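Local coordinates for protein alcohol oxidase (PDB 6F74) that is a VAO-type flavoprotein that binds FAD and probably uses it to oxidise alcohol substrates at the expense of molecular oxygen, at residues A[131-134]-A[135-139]; A[174-177]-A[178-181]; A[490-493]-A[494-498]. One frame throughout, in Å; residues are numbered along the deposited sequence.

Contact 1. Residues A[131-134]-A[135-139]; sequences NAST and REDIT. With NAG (2-acetamido-2-deoxy-beta-D-glucopyranose), chain J.
Thr134 and Asp137 form the capping box that starts helix 135-147, just beyond the strand carrying the glycosylated Asn131. Thr134 OG1, set between the backbone N and the carbonyl carbon (chi1 67°), accepts an almost straight bond from Asp137 N at 3.0 Å and a weak one from Glu136 N. In return Asp137 OD2 takes the Thr134 N-H at 3.2 Å, from above the carboxylate plane. Asp137 OD2 also uses its anti lone pair for Ser133 N, 2.8 Å away at 164°. Two backbone donors therefore grip one carboxylate oxygen, and its salt bridge with Lys56 adds a positive charge that should favour the ionised form. Asp137 CB also packs on Ala132 CB at 3.7 Å. Ser133 OG lies 3.1 Å from O6 of the N-acetylglucosamine, close enough for a hydrogen bond. The sugar itself is held covalently through Asn131 ND2. Beneath the cap, Ile138 meets Ala132 and is directed into the domain, where Leu173 of strand 171-174, Met266 of strand 260-266, and Ile296 and Leu298 of strand 296-306 surround it.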
loop_
_atom_site.group_PDB
_atom_site.type_symbol
_atom_site.label_atom_id
_atom_site.label_comp_id
_atom_site.label_asym_id
_atom_site.label_seq_id
_atom_site.Cartn_x
_atom_site.Cartn_y
_atom_site.Cartn_z
ATOM N N ASN A 131 -13.841 10.083 -15.570
ATOM C CA ASN A 131 -14.614 9.482 -14.500
ATOM C C ASN A 131 -15.371 8.284 -15.097
ATOM O O ASN A 131 -16.525 8.409 -15.508
ATOM C CB ASN A 131 -15.571 10.526 -13.877
ATOM C CG ASN A 131 -16.489 9.940 -12.835
ATOM O OD1 ASN A 131 -16.254 8.846 -12.354
ATOM N ND2 ASN A 131 -17.549 10.678 -12.489
ATOM N N ALA A 132 -14.679 7.143 -15.176
ATOM C CA ALA A 132 -15.175 5.970 -15.895
ATOM C C ALA A 132 -16.070 5.146 -15.001
ATOM O O ALA A 132 -15.635 4.734 -13.926
ATOM C CB ALA A 132 -14.006 5.118 -16.374
ATOM N N SER A 133 -17.309 4.933 -15.421
ATOM C CA SER A 133 -18.280 4.089 -14.682
ATOM C C SER A 133 -18.843 2.897 -15.471
ATOM O O SER A 133 -19.609 2.134 -14.927
ATOM C CB SER A 133 -19.437 4.960 -14.130
ATOM O OG SER A 133 -20.061 5.682 -15.176
ATOM N N THR A 134 -18.457 2.730 -16.736
ATOM C CA THR A 134 -18.868 1.590 -17.559
ATOM C C THR A 134 -17.639 1.044 -18.259
ATOM O O THR A 134 -16.631 1.729 -18.360
ATOM C CB THR A 134 -19.874 1.997 -18.639
ATOM O OG1 THR A 134 -19.251 2.866 -19.616
ATOM C CG2 THR A 134 -21.103 2.666 -18.037
ATOM N N ARG A 135 -17.733 -0.172 -18.764
ATOM C CA ARG A 135 -16.693 -0.735 -19.627
ATOM C C ARG A 135 -16.466 0.085 -20.907
ATOM O O ARG A 135 -15.356 0.104 -21.424
ATOM C CB ARG A 135 -17.042 -2.165 -20.041
ATOM C CG ARG A 135 -16.934 -3.160 -18.917
ATOM C CD ARG A 135 -17.266 -4.575 -19.375
ATOM N NE ARG A 135 -17.025 -5.514 -18.274
ATOM C CZ ARG A 135 -16.834 -6.837 -18.371
ATOM N NH1 ARG A 135 -16.889 -7.454 -19.545
ATOM N NH2 ARG A 135 -16.595 -7.534 -17.268
ATOM N N GLU A 136 -17.512 0.756 -21.393
ATOM C CA GLU A 136 -17.428 1.526 -22.617
ATOM C C GLU A 136 -16.519 2.742 -22.327
ATOM O O GLU A 136 -15.620 3.034 -23.086
ATOM C CB GLU A 136 -18.804 1.952 -23.114
ATOM C CG GLU A 136 -19.675 0.802 -23.663
ATOM C CD GLU A 136 -20.103 -0.190 -22.596
ATOM O OE1 GLU A 136 -20.448 0.179 -21.474
ATOM O OE2 GLU A 136 -20.062 -1.401 -22.833
ATOM N N ASP A 137 -16.754 3.415 -21.203
ATOM C CA ASP A 137 -15.876 4.491 -20.732
ATOM C C ASP A 137 -14.412 4.079 -20.755
ATOM O O ASP A 137 -13.555 4.809 -21.248
ATOM C CB ASP A 137 -16.207 4.910 -19.296
ATOM C CG ASP A 137 -17.579 5.560 -19.167
ATOM O OD1 ASP A 137 -18.150 5.984 -20.169
ATOM O OD2 ASP A 137 -18.082 5.664 -18.022
ATOM N N ILE A 138 -14.153 2.885 -20.238
ATOM C CA ILE A 138 -12.800 2.389 -20.077
ATOM C C ILE A 138 -12.203 2.095 -21.456
ATOM O O ILE A 138 -11.041 2.465 -21.725
ATOM C CB ILE A 138 -12.739 1.100 -19.236
ATOM C CG1 ILE A 138 -13.281 1.327 -17.826
ATOM C CG2 ILE A 138 -11.302 0.563 -19.153
ATOM C CD1 ILE A 138 -13.272 0.083 -16.970
ATOM N N THR A 139 -12.971 1.393 -22.293
ATOM C CA THR A 139 -12.541 1.086 -23.655
ATOM C C THR A 139 -12.184 2.392 -24.409
ATOM O O THR A 139 -11.137 2.464 -25.054
ATOM C CB THR A 139 -13.621 0.300 -24.436
ATOM O OG1 THR A 139 -13.755 -1.013 -23.880
ATOM C CG2 THR A 139 -13.271 0.148 -25.927
HETATM C C1 NAG J . -18.589 10.353 -11.554
HETATM C C2 NAG J . -19.187 11.564 -10.864
HETATM C C3 NAG J . -20.224 11.084 -9.858
HETATM C C4 NAG J . -21.373 10.382 -10.568
HETATM C C5 NAG J . -20.779 9.211 -11.328
HETATM C C6 NAG J . -21.875 8.584 -12.198
HETATM C C7 NAG J . -17.613 13.428 -10.546
HETATM C C8 NAG J . -16.583 13.998 -9.616
HETATM N N2 NAG J . -18.168 12.293 -10.127
HETATM O O3 NAG J . -20.687 12.175 -9.064
HETATM O O4 NAG J . -22.381 9.950 -9.608
HETATM O O5 NAG J . -19.664 9.607 -12.169
HETATM O O6 NAG J . -21.296 7.561 -13.014
HETATM O O7 NAG J . -17.898 13.963 -11.605
#

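Contact 2. Residues A[174-177]-A[178-181]; sequences WLHS and FRNG
The backbone folds back in a type I beta turn from Leu175 to Phe178, closed by Phe178 N donating a hydrogen bond to Leu175 O at 2.9 Å with an N-H...O angle of 161°. The turn links strand 171-174 of the small mixed sheet to strand 179-185 of the antiparallel sheet, the two halves of the FAD-binding domain of VAO-type flavoproteins. His176 and Arg179 carry the side-chain contact. A His176 chi1 of -176° carries the imidazole away from the backbone N to where Arg179 can cover one face, NH1 lying 3.6 Å above the ring plane and over its centre. With 73° between the two planes, the guanidinium is steeply tilted to the ring, NH1 foremost and NH2 following near CD2. A bend at chi3 turns the guanidinium back over the turn, where His176 O lies over one of its faces; the angle there is too poor for a hydrogen bond. NH2 also makes a weak hydrogen bond with Gln211 and a long, weak ion pair with Asp214. Replacing Arg179 by an alanine would probably uncover the imidazole face that NH1 occupies and, less seriously, lose the weak links to Gln211 and Asp214. On the other side of the chain Leu175 touches the FAD, and its CD2 packs on Phe178 CB at 4.4 Å; both side chains also rest on Ile138 of helix 135-147. Farther along, Asn180 and Gly181 face Asp207 in a classic beta bulge. A side chain at Gly181 would collide with the carbonyl oxygen of the residue before. The Asn180 amide bends back toward the Phe178 ring, with OD1 3.4 Å above one face and offset toward its rim.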
loop_
_atom_site.group_PDB
_atom_site.type_symbol
_atom_site.label_atom_id
_atom_site.label_comp_id
_atom_site.label_asym_id
_atom_site.label_seq_id
_atom_site.Cartn_x
_atom_site.Cartn_y
_atom_site.Cartn_z
ATOM N N TRP A 174 -9.738 7.003 -14.279
ATOM C CA TRP A 174 -10.212 6.988 -12.877
ATOM C C TRP A 174 -11.361 5.983 -12.708
ATOM O O TRP A 174 -12.440 6.146 -13.275
ATOM C CB TRP A 174 -10.664 8.392 -12.501
ATOM C CG TRP A 174 -10.920 8.635 -11.047
ATOM C CD1 TRP A 174 -10.290 8.042 -9.970
ATOM C CD2 TRP A 174 -11.852 9.558 -10.501
ATOM N NE1 TRP A 174 -10.798 8.547 -8.794
ATOM C CE2 TRP A 174 -11.753 9.482 -9.091
ATOM C CE3 TRP A 174 -12.751 10.461 -11.063
ATOM C CZ2 TRP A 174 -12.524 10.281 -8.237
ATOM C CZ3 TRP A 174 -13.532 11.254 -10.215
ATOM C CH2 TRP A 174 -13.408 11.149 -8.813
ATOM N N LEU A 175 -11.113 4.932 -11.925
ATOM C CA LEU A 175 -12.044 3.811 -11.791
ATOM C C LEU A 175 -12.946 3.883 -10.574
ATOM O O LEU A 175 -13.717 2.963 -10.324
ATOM C CB LEU A 175 -11.250 2.512 -11.810
ATOM C CG LEU A 175 -10.498 2.286 -13.136
ATOM C CD1 LEU A 175 -9.573 1.085 -12.985
ATOM C CD2 LEU A 175 -11.450 2.090 -14.313
ATOM N N HIS A 176 -12.902 4.989 -9.843
ATOM C CA HIS A 176 -13.573 5.095 -8.531
ATOM C C HIS A 176 -15.092 4.883 -8.605
ATOM O O HIS A 176 -15.683 4.368 -7.680
ATOM C CB HIS A 176 -13.203 6.426 -7.893
ATOM C CG HIS A 176 -13.749 6.627 -6.520
ATOM N ND1 HIS A 176 -14.627 7.637 -6.218
ATOM C CD2 HIS A 176 -13.504 5.979 -5.360
ATOM C CE1 HIS A 176 -14.926 7.585 -4.934
ATOM N NE2 HIS A 176 -14.229 6.614 -4.386
ATOM N N SER A 177 -15.730 5.249 -9.714
ATOM C CA SER A 177 -17.176 4.963 -9.910
ATOM C C SER A 177 -17.479 3.769 -10.817
ATOM O O SER A 177 -18.599 3.643 -11.317
ATOM C CB SER A 177 -17.894 6.197 -10.460
ATOM O OG SER A 177 -17.599 7.335 -9.685
ATOM N N PHE A 178 -16.505 2.890 -11.042
ATOM C CA PHE A 178 -16.707 1.703 -11.858
ATOM C C PHE A 178 -17.080 0.602 -10.901
ATOM O O PHE A 178 -16.214 -0.109 -10.387
ATOM C CB PHE A 178 -15.448 1.380 -12.676
ATOM C CG PHE A 178 -15.579 0.149 -13.524
ATOM C CD1 PHE A 178 -16.449 0.116 -14.606
ATOM C CD2 PHE A 178 -14.837 -0.992 -13.229
ATOM C CE1 PHE A 178 -16.577 -1.025 -15.380
ATOM C CE2 PHE A 178 -14.940 -2.130 -14.032
ATOM C CZ PHE A 178 -15.825 -2.146 -15.100
ATOM N N ARG A 179 -18.385 0.475 -10.647
ATOM C CA ARG A 179 -18.884 -0.308 -9.528
ATOM C C ARG A 179 -20.121 -1.111 -9.950
ATOM O O ARG A 179 -21.216 -0.559 -9.985
ATOM C CB ARG A 179 -19.228 0.641 -8.393
ATOM C CG ARG A 179 -17.975 1.275 -7.764
ATOM C CD ARG A 179 -18.303 2.147 -6.563
ATOM N NE ARG A 179 -17.185 2.114 -5.622
ATOM C CZ ARG A 179 -16.535 3.181 -5.159
ATOM N NH1 ARG A 179 -16.946 4.444 -5.470
ATOM N NH2 ARG A 179 -15.465 3.001 -4.382
ATOM N N ASN A 180 -19.935 -2.403 -10.260
ATOM C CA ASN A 180 -21.019 -3.239 -10.816
ATOM C C ASN A 180 -21.440 -4.379 -9.878
ATOM O O ASN A 180 -21.931 -5.420 -10.327
ATOM C CB ASN A 180 -20.602 -3.780 -12.180
ATOM C CG ASN A 180 -20.071 -2.685 -13.087
ATOM O OD1 ASN A 180 -18.959 -2.747 -13.541
ATOM N ND2 ASN A 180 -20.900 -1.683 -13.377
ATOM N N GLY A 181 -21.268 -4.148 -8.576
ATOM C CA GLY A 181 -21.772 -5.028 -7.526
ATOM C C GLY A 181 -20.683 -5.792 -6.800
ATOM O O GLY A 181 -19.637 -6.125 -7.373
#

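Contact 3. Residues A[490-493]-A[494-498]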
loop_
_atom_site.group_PDB
_atom_site.type_symbol
_atom_site.label_atom_id
_atom_site.label_comp_id
_atom_site.label_asym_id
_atom_site.label_seq_id
_atom_site.Cartn_x
_atom_site.Cartn_y
_atom_site.Cartn_z
ATOM N N HIS A 490 6.622 -12.658 -4.032
ATOM C CA HIS A 490 8.052 -12.672 -3.666
ATOM C C HIS A 490 8.350 -13.863 -2.742
ATOM O O HIS A 490 7.692 -14.013 -1.708
ATOM C CB HIS A 490 8.398 -11.365 -2.962
ATOM C CG HIS A 490 9.863 -11.048 -2.919
ATOM N ND1 HIS A 490 10.813 -11.937 -2.452
ATOM C CD2 HIS A 490 10.518 -9.904 -3.205
ATOM C CE1 HIS A 490 12.006 -11.364 -2.520
ATOM N NE2 HIS A 490 11.850 -10.121 -2.953
ATOM N N PRO A 491 9.295 -14.751 -3.139
ATOM C CA PRO A 491 9.692 -15.888 -2.295
ATOM C C PRO A 491 9.929 -15.577 -0.794
ATOM O O PRO A 491 9.534 -16.371 0.077
ATOM C CB PRO A 491 10.993 -16.340 -2.936
ATOM C CG PRO A 491 10.842 -15.995 -4.373
ATOM C CD PRO A 491 10.030 -14.747 -4.412
ATOM N N ALA A 492 10.573 -14.448 -0.507
ATOM C CA ALA A 492 10.866 -14.065 0.872
ATOM C C ALA A 492 9.639 -14.048 1.795
ATOM O O ALA A 492 9.763 -14.301 2.979
ATOM C CB ALA A 492 11.571 -12.721 0.906
ATOM N N TRP A 493 8.450 -13.787 1.249
ATOM C CA TRP A 493 7.215 -13.883 2.056
ATOM C C TRP A 493 7.035 -15.257 2.686
ATOM O O TRP A 493 6.464 -15.371 3.770
ATOM C CB TRP A 493 5.973 -13.616 1.213
ATOM C CG TRP A 493 5.725 -12.187 0.950
ATOM C CD1 TRP A 493 5.792 -11.566 -0.255
ATOM C CD2 TRP A 493 5.328 -11.207 1.901
ATOM N NE1 TRP A 493 5.452 -10.247 -0.116
ATOM C CE2 TRP A 493 5.194 -9.996 1.206
ATOM C CE3 TRP A 493 5.093 -11.228 3.278
ATOM C CZ2 TRP A 493 4.805 -8.802 1.840
ATOM C CZ3 TRP A 493 4.710 -10.038 3.907
ATOM C CH2 TRP A 493 4.576 -8.846 3.182
ATOM N N ARG A 494 7.532 -16.287 2.000
ATOM C CA ARG A 494 7.359 -17.636 2.446
ATOM C C ARG A 494 8.291 -18.014 3.606
ATOM O O ARG A 494 8.093 -19.065 4.193
ATOM C CB ARG A 494 7.531 -18.639 1.285
ATOM C CG ARG A 494 6.740 -18.312 0.005
ATOM C CD ARG A 494 5.281 -18.040 0.315
ATOM N NE ARG A 494 4.485 -17.930 -0.895
ATOM C CZ ARG A 494 3.200 -17.553 -0.945
ATOM N NH1 ARG A 494 2.519 -17.262 0.152
ATOM N NH2 ARG A 494 2.587 -17.465 -2.125
ATOM N N VAL A 495 9.307 -17.193 3.898
ATOM C CA VAL A 495 10.224 -17.427 5.034
ATOM C C VAL A 495 10.232 -16.328 6.088
ATOM O O VAL A 495 10.800 -16.528 7.150
ATOM C CB VAL A 495 11.685 -17.732 4.557
ATOM C CG1 VAL A 495 11.727 -18.986 3.693
ATOM C CG2 VAL A 495 12.328 -16.573 3.809
ATOM N N SER A 496 9.578 -15.195 5.820
ATOM C CA SER A 496 9.653 -14.030 6.698
ATOM C C SER A 496 8.318 -13.797 7.394
ATOM O O SER A 496 7.322 -13.514 6.725
ATOM C CB SER A 496 10.062 -12.802 5.886
ATOM O OG SER A 496 11.203 -13.117 5.092
ATOM N N PRO A 497 8.274 -13.933 8.727
ATOM C CA PRO A 497 6.978 -13.809 9.393
ATOM C C PRO A 497 6.525 -12.376 9.588
ATOM O O PRO A 497 5.333 -12.149 9.797
ATOM C CB PRO A 497 7.182 -14.511 10.739
ATOM C CG PRO A 497 8.648 -14.593 10.949
ATOM C CD PRO A 497 9.335 -14.372 9.644
ATOM N N PHE A 498 7.455 -11.426 9.509
ATOM C CA PHE A 498 7.128 -10.030 9.668
ATOM C C PHE A 498 7.970 -9.114 8.793
ATOM O O PHE A 498 8.961 -9.524 8.210
ATOM C CB PHE A 498 7.221 -9.617 11.143
ATOM C CG PHE A 498 8.618 -9.545 11.700
ATOM C CD1 PHE A 498 9.204 -10.663 12.291
ATOM C CD2 PHE A 498 9.319 -8.346 11.722
ATOM C CE1 PHE A 498 10.474 -10.591 12.826
ATOM C CE2 PHE A 498 10.586 -8.272 12.276
ATOM C CZ PHE A 498 11.169 -9.390 12.823
#
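Ser496 OG reaches back to Ala492 O in a 2.8 Å hydrogen bond, while Val495 N donates to the same oxygen at 3.1 Å. The two donors come from opposite faces of the carbonyl plane, and Ser496 N adds a weak third bond, so this one oxygen gathers three donors as the chain leaves the turn. The hydroxyl gets there because OG lies beside the serine's own backbone N (chi1 -49°), next to the N-H that makes the weak bond. Val495 CG2 also brushes Ala492 O, at 3.5 Å. One residue earlier, Arg494 N donates to Pro491 O at 2.8 Å, and the arginine's CB and CG curl past that oxygen before the chain bends at chi2. Together with the bond from Trp493 N to His490 O, these links give three successive i to i+3 backbone bonds, the spacing of a 3-10 turn, in the loop that leads into strand 498-503 of the seven-stranded antiparallel sheet. At the start of the turn the imidazole of His490 folds back, its ND1 accepting from Ala492 N at 3.2 Å with the donor 19° out of the ring plane; NE2 of that ring is bonded to Asp553 O. Farther out, the guanidinium of Arg494 is held by Val478 O through NH1 and by a salt bridge to Asp258 through NH2. Ala492, Trp493 and Ser496 all rest on Leu439 of strand 435-440, and the Trp493 side chain comes within about 4 Å of that of the FAD-binding Tyr540 and about 5 Å of that of His246.

How the contacts relate
The contacts follow one another along the chain. Contacts 1 and 2 are neighbours in the FAD-binding domain, with centres about 9 Å apart: strand 128-131, which leads into the first, pairs in parallel with strand 171-174, which leads into the second. They touch directly, Ala132 N lying 3.1 Å from Trp174 O in a probable hydrogen bond, and Ser133 CB packs on Ser177 O. Contact 3 lies across the chain's centre, its centre about 37 Å from that of contact 1 and 33 Å from that of contact 2, beside the seven-stranded sheet. Contact 2 touches FAD through Leu175, whereas the Trp493 side chain of contact 3 stays about 8 Å from it.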